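Local structure of P450 epoxidase (Sorangium cellulosum, 1Q5D) at residues V294-V306 and V396-S408. The protein is a haem-containing protein of the cytochrome P450 family from the bacterium Sorangium cellulosum. Residues are numbered along the deposited sequence; the frame is centred on the assembly and turned at random.
Sequences VLRFDNILRIGTV and VFGYHPAFRNIES. With EPB (7,11-dihydroxy-8,8,10,12,16-pentamethyl-3-[1-methyl-2-(2-methyl-thiazol-4-yl)vinyl]-4,17-dioxabicyclo[14.1.0]heptadecane-5,9-dione), chain C.
The Phe403 ring has Ile300 O at its rim and Ala402 CB over the centre of one face. In this cytochrome P450 fold, the contact joins the loop after helix 287-297 to the turn before strand 406-412, where both segments line the EPB pocket. Leu301 CD2 meets Phe403 CE2 obliquely at 3.8 Å. The Arg302 guanidinium has Tyr399 O over one face and His400 O, Gly398 O and Asn405 OD1 around its edge. Leu301 and Phe403 form a single beta bridge: Arg404 N bonds to Ile300 O and Arg302 N to Ala402 O. Arg302 reaches into the turn with CG anti to the backbone N (chi1 -176°) and a bend at chi3. Arg302 NE donates to His400 O at 2.7 Å, a bent bond (136° at the hydrogen). Arg302 NH2 donates to Gly398 O at 2.9 Å and weakly to Phe403 O, while Arg302 NH1 donates to Pro19 O. Asn405 OD1 accepts from His400 N, which ties the turn to itself. Nearer the helix end, Asp298 OD1 takes both Arg404 NH1 and NH2 in a salt bridge, the two planes 46° apart. Arg404 NH2 meets Asp298 OD1 on its syn side at 2.9 Å. Arg404 NH1 also donates to Asn299 O, from above the carbonyl plane. EPB O10 donates to Gly304 O at 2.9 Å. One water accepts from Ile303 N and donates to Ala402 O, 2.8 Å from each.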
# COMPACT_ATOMS: atom_id res chain seq x y z
N VAL A 294 -6.93 -11.41 -4.38
CA VAL A 294 -6.21 -11.53 -3.12
C VAL A 294 -6.53 -10.32 -2.25
O VAL A 294 -6.84 -10.46 -1.06
CB VAL A 294 -4.68 -11.63 -3.32
CG1 VAL A 294 -3.93 -11.37 -1.99
CG2 VAL A 294 -4.30 -12.97 -3.88
N LEU A 295 -6.49 -9.12 -2.86
CA LEU A 295 -6.75 -7.88 -2.13
C LEU A 295 -8.21 -7.66 -1.82
O LEU A 295 -8.55 -6.95 -0.87
CB LEU A 295 -6.21 -6.67 -2.89
CG LEU A 295 -4.69 -6.59 -2.99
CD1 LEU A 295 -4.26 -5.37 -3.75
CD2 LEU A 295 -4.03 -6.61 -1.60
N ARG A 296 -9.08 -8.27 -2.62
CA ARG A 296 -10.52 -8.20 -2.38
C ARG A 296 -10.89 -9.13 -1.21
O ARG A 296 -11.59 -8.72 -0.26
CB ARG A 296 -11.27 -8.57 -3.69
CG ARG A 296 -12.75 -8.17 -3.74
CD ARG A 296 -13.68 -9.03 -2.83
NE ARG A 296 -13.46 -10.48 -2.93
CZ ARG A 296 -14.00 -11.37 -2.09
NH1 ARG A 296 -14.77 -10.97 -1.09
NH2 ARG A 296 -13.79 -12.68 -2.25
N PHE A 297 -10.42 -10.37 -1.28
CA PHE A 297 -10.80 -11.40 -0.32
C PHE A 297 -10.06 -11.21 1.01
O PHE A 297 -10.65 -11.40 2.09
CB PHE A 297 -10.45 -12.78 -0.88
CG PHE A 297 -10.54 -13.90 0.14
CD1 PHE A 297 -11.76 -14.28 0.66
CD2 PHE A 297 -9.40 -14.59 0.54
CE1 PHE A 297 -11.86 -15.31 1.58
CE2 PHE A 297 -9.49 -15.62 1.46
CZ PHE A 297 -10.72 -15.99 1.98
N ASP A 298 -8.80 -10.82 0.92
CA ASP A 298 -7.94 -10.76 2.11
C ASP A 298 -7.13 -9.48 2.13
O ASP A 298 -5.90 -9.51 2.05
CB ASP A 298 -7.01 -11.97 2.11
CG ASP A 298 -6.52 -12.33 3.50
OD1 ASP A 298 -6.98 -11.76 4.52
OD2 ASP A 298 -5.65 -13.21 3.65
N ASN A 299 -7.83 -8.36 2.23
CA ASN A 299 -7.19 -7.07 2.07
C ASN A 299 -6.11 -6.88 3.12
O ASN A 299 -6.30 -7.21 4.30
CB ASN A 299 -8.21 -5.95 2.21
CG ASN A 299 -7.63 -4.62 1.83
OD1 ASN A 299 -7.30 -3.79 2.69
ND2 ASN A 299 -7.50 -4.39 0.51
N ILE A 300 -4.97 -6.35 2.67
CA ILE A 300 -3.79 -6.17 3.52
C ILE A 300 -3.89 -5.05 4.56
O ILE A 300 -3.03 -4.96 5.46
CB ILE A 300 -2.53 -5.88 2.66
CG1 ILE A 300 -2.71 -4.57 1.89
CG2 ILE A 300 -2.17 -7.10 1.78
CD1 ILE A 300 -1.44 -4.00 1.20
N LEU A 301 -4.89 -4.19 4.43
CA LEU A 301 -5.04 -3.07 5.35
C LEU A 301 -5.66 -3.55 6.67
O LEU A 301 -6.64 -4.29 6.66
CB LEU A 301 -5.91 -1.97 4.77
CG LEU A 301 -5.30 -1.22 3.58
CD1 LEU A 301 -6.22 -0.13 3.02
CD2 LEU A 301 -3.96 -0.63 4.04
N ARG A 302 -5.06 -3.13 7.78
CA ARG A 302 -5.56 -3.46 9.13
C ARG A 302 -6.92 -2.83 9.38
O ARG A 302 -7.85 -3.48 9.87
CB ARG A 302 -4.58 -2.93 10.18
CG ARG A 302 -4.93 -3.29 11.64
CD ARG A 302 -3.83 -2.93 12.63
NE ARG A 302 -2.62 -3.69 12.35
CZ ARG A 302 -2.35 -4.89 12.85
NH1 ARG A 302 -3.19 -5.48 13.70
NH2 ARG A 302 -1.22 -5.49 12.50
N ILE A 303 -7.01 -1.54 9.09
CA ILE A 303 -8.27 -0.83 9.24
C ILE A 303 -8.73 -0.29 7.87
O ILE A 303 -9.77 -0.71 7.35
CB ILE A 303 -8.13 0.32 10.28
CG1 ILE A 303 -7.48 -0.22 11.57
CG2 ILE A 303 -9.49 0.94 10.58
CD1 ILE A 303 -6.31 0.61 12.06
N GLY A 304 -7.97 0.64 7.30
CA GLY A 304 -8.29 1.17 5.98
C GLY A 304 -7.64 2.50 5.71
O GLY A 304 -6.46 2.70 5.99
N THR A 305 -8.40 3.43 5.16
CA THR A 305 -7.87 4.74 4.91
C THR A 305 -8.77 5.77 5.56
O THR A 305 -9.85 5.43 6.05
CB THR A 305 -7.66 5.00 3.41
OG1 THR A 305 -7.01 6.27 3.25
CG2 THR A 305 -9.00 5.18 2.67
N VAL A 306 -8.31 7.02 5.61
CA VAL A 306 -9.03 8.05 6.36
C VAL A 306 -9.49 9.22 5.50
O VAL A 306 -8.90 9.53 4.46
CB VAL A 306 -8.18 8.63 7.52
CG1 VAL A 306 -7.92 7.56 8.55
CG2 VAL A 306 -6.88 9.19 7.01
N VAL A 396 3.59 -15.75 10.58
CA VAL A 396 3.58 -14.87 11.75
C VAL A 396 3.17 -13.44 11.35
O VAL A 396 3.70 -12.89 10.38
CB VAL A 396 4.97 -14.88 12.45
CG1 VAL A 396 5.03 -13.87 13.60
CG2 VAL A 396 5.31 -16.31 12.92
N PHE A 397 2.23 -12.85 12.09
CA PHE A 397 1.74 -11.50 11.81
C PHE A 397 2.23 -10.54 12.90
O PHE A 397 2.54 -10.98 14.02
CB PHE A 397 0.21 -11.49 11.73
CG PHE A 397 -0.35 -12.12 10.46
CD1 PHE A 397 -0.62 -11.35 9.35
CD2 PHE A 397 -0.57 -13.48 10.39
CE1 PHE A 397 -1.11 -11.92 8.18
CE2 PHE A 397 -1.07 -14.07 9.23
CZ PHE A 397 -1.34 -13.29 8.12
N GLY A 398 2.29 -9.25 12.58
CA GLY A 398 2.73 -8.25 13.55
C GLY A 398 1.66 -7.22 13.88
O GLY A 398 0.47 -7.51 13.76
N TYR A 399 2.10 -6.02 14.27
CA TYR A 399 1.20 -4.96 14.73
C TYR A 399 1.47 -3.62 14.04
O TYR A 399 1.37 -2.56 14.66
CB TYR A 399 1.35 -4.77 16.25
CG TYR A 399 1.00 -5.98 17.06
CD1 TYR A 399 1.99 -6.79 17.62
CD2 TYR A 399 -0.32 -6.33 17.29
CE1 TYR A 399 1.67 -7.91 18.36
CE2 TYR A 399 -0.65 -7.45 18.02
CZ TYR A 399 0.33 -8.22 18.56
OH TYR A 399 -0.02 -9.33 19.30
N HIS A 400 1.85 -3.66 12.77
CA HIS A 400 1.98 -2.44 11.96
C HIS A 400 0.68 -1.63 12.03
O HIS A 400 -0.41 -2.20 11.91
CB HIS A 400 2.32 -2.81 10.51
CG HIS A 400 2.72 -1.65 9.66
ND1 HIS A 400 1.85 -0.64 9.33
CD2 HIS A 400 3.90 -1.34 9.06
CE1 HIS A 400 2.47 0.24 8.56
NE2 HIS A 400 3.72 -0.15 8.40
N PRO A 401 0.77 -0.32 12.23
CA PRO A 401 -0.42 0.51 12.41
C PRO A 401 -1.34 0.55 11.20
O PRO A 401 -2.54 0.83 11.35
CB PRO A 401 0.15 1.91 12.67
CG PRO A 401 1.53 1.87 12.13
CD PRO A 401 2.01 0.46 12.36
N ALA A 402 -0.80 0.27 10.01
CA ALA A 402 -1.62 0.34 8.79
C ALA A 402 -1.90 -1.01 8.13
O ALA A 402 -2.88 -1.17 7.42
CB ALA A 402 -0.96 1.29 7.76
N PHE A 403 -1.02 -1.99 8.34
CA PHE A 403 -1.11 -3.23 7.60
C PHE A 403 -1.29 -4.42 8.51
O PHE A 403 -0.78 -4.44 9.64
CB PHE A 403 0.17 -3.45 6.79
CG PHE A 403 0.44 -2.39 5.76
CD1 PHE A 403 1.59 -1.62 5.83
CD2 PHE A 403 -0.44 -2.19 4.71
CE1 PHE A 403 1.84 -0.64 4.88
CE2 PHE A 403 -0.20 -1.23 3.75
CZ PHE A 403 0.95 -0.44 3.83
N ARG A 404 -1.97 -5.42 7.99
CA ARG A 404 -1.94 -6.74 8.58
C ARG A 404 -0.62 -7.36 8.13
O ARG A 404 -0.59 -8.23 7.25
CB ARG A 404 -3.14 -7.58 8.10
CG ARG A 404 -4.52 -6.91 8.27
CD ARG A 404 -5.69 -7.63 7.53
NE ARG A 404 -5.60 -9.07 7.75
CZ ARG A 404 -5.96 -9.99 6.86
NH1 ARG A 404 -6.47 -9.63 5.69
NH2 ARG A 404 -5.83 -11.27 7.16
N ASN A 405 0.49 -6.90 8.73
CA ASN A 405 1.82 -7.22 8.22
C ASN A 405 2.26 -8.64 8.54
O ASN A 405 2.28 -9.06 9.70
CB ASN A 405 2.86 -6.20 8.76
CG ASN A 405 2.92 -6.15 10.29
OD1 ASN A 405 1.89 -6.12 10.97
ND2 ASN A 405 4.16 -6.14 10.84
N ILE A 406 2.60 -9.40 7.50
CA ILE A 406 3.18 -10.72 7.70
C ILE A 406 4.67 -10.58 7.92
O ILE A 406 5.39 -10.02 7.07
CB ILE A 406 2.93 -11.63 6.48
CG1 ILE A 406 1.43 -11.83 6.25
CG2 ILE A 406 3.58 -12.99 6.71
CD1 ILE A 406 1.09 -12.62 4.95
N GLU A 407 5.15 -11.07 9.05
CA GLU A 407 6.55 -10.98 9.40
C GLU A 407 7.37 -12.12 8.80
O GLU A 407 8.54 -11.93 8.44
CB GLU A 407 6.72 -10.93 10.92
CG GLU A 407 6.12 -9.67 11.53
CD GLU A 407 6.23 -9.62 13.04
OE1 GLU A 407 6.21 -8.51 13.59
OE2 GLU A 407 6.31 -10.68 13.69
N SER A 408 6.76 -13.29 8.69
CA SER A 408 7.41 -14.46 8.10
C SER A 408 6.38 -15.38 7.46
O SER A 408 5.28 -15.57 7.98
CB SER A 408 8.26 -15.21 9.15
OG SER A 408 7.44 -15.72 10.19
O16 EPB C . 1.72 3.04 4.33
C51 EPB C . -2.25 1.37 2.16
O41 EPB C . -1.17 2.62 0.04
C5 EPB C . -1.81 2.51 1.31
C4 EPB C . -0.34 3.15 1.09
C16 EPB C . 0.92 3.88 4.52
O1 EPB C . 0.48 4.82 3.60
C2 EPB C . 1.05 4.91 2.16
C3 EPB C . -0.13 4.57 1.16
C20 EPB C . 1.51 6.42 2.09
C21 EPB C . 2.74 6.67 2.94
C22 EPB C . 0.87 7.36 1.33
C23 EPB C . 1.09 8.79 1.14
N26 EPB C . 1.54 9.55 2.21
C25 EPB C . 1.66 10.85 1.86
C27 EPB C . 2.16 11.82 2.87
C24 EPB C . 0.85 9.51 0.03
S1 EPB C . 1.21 11.16 0.28
C15 EPB C . 0.25 4.03 5.92
C14 EPB C . 0.12 5.52 6.47
O14 EPB C . 1.44 6.02 6.37
C13 EPB C . -0.58 5.70 7.93
C29 EPB C . 0.31 4.97 8.99
C30 EPB C . -0.57 7.17 8.33
C12 EPB C . -2.07 5.03 7.98
O12 EPB C . -2.33 4.08 8.79
C11 EPB C . -3.28 5.45 7.06
C28 EPB C . -4.46 5.65 8.04
C10 EPB C . -3.24 4.58 5.84
O10 EPB C . -3.66 3.22 6.17
C9 EPB C . -4.19 5.21 4.83
C91 EPB C . -3.69 6.52 4.46
C8 EPB C . -4.25 4.54 3.50
C7 EPB C . -3.23 3.35 3.27
C6 EPB C . -2.47 3.91 1.95
O HOH W 1 -5.11 0.35 8.23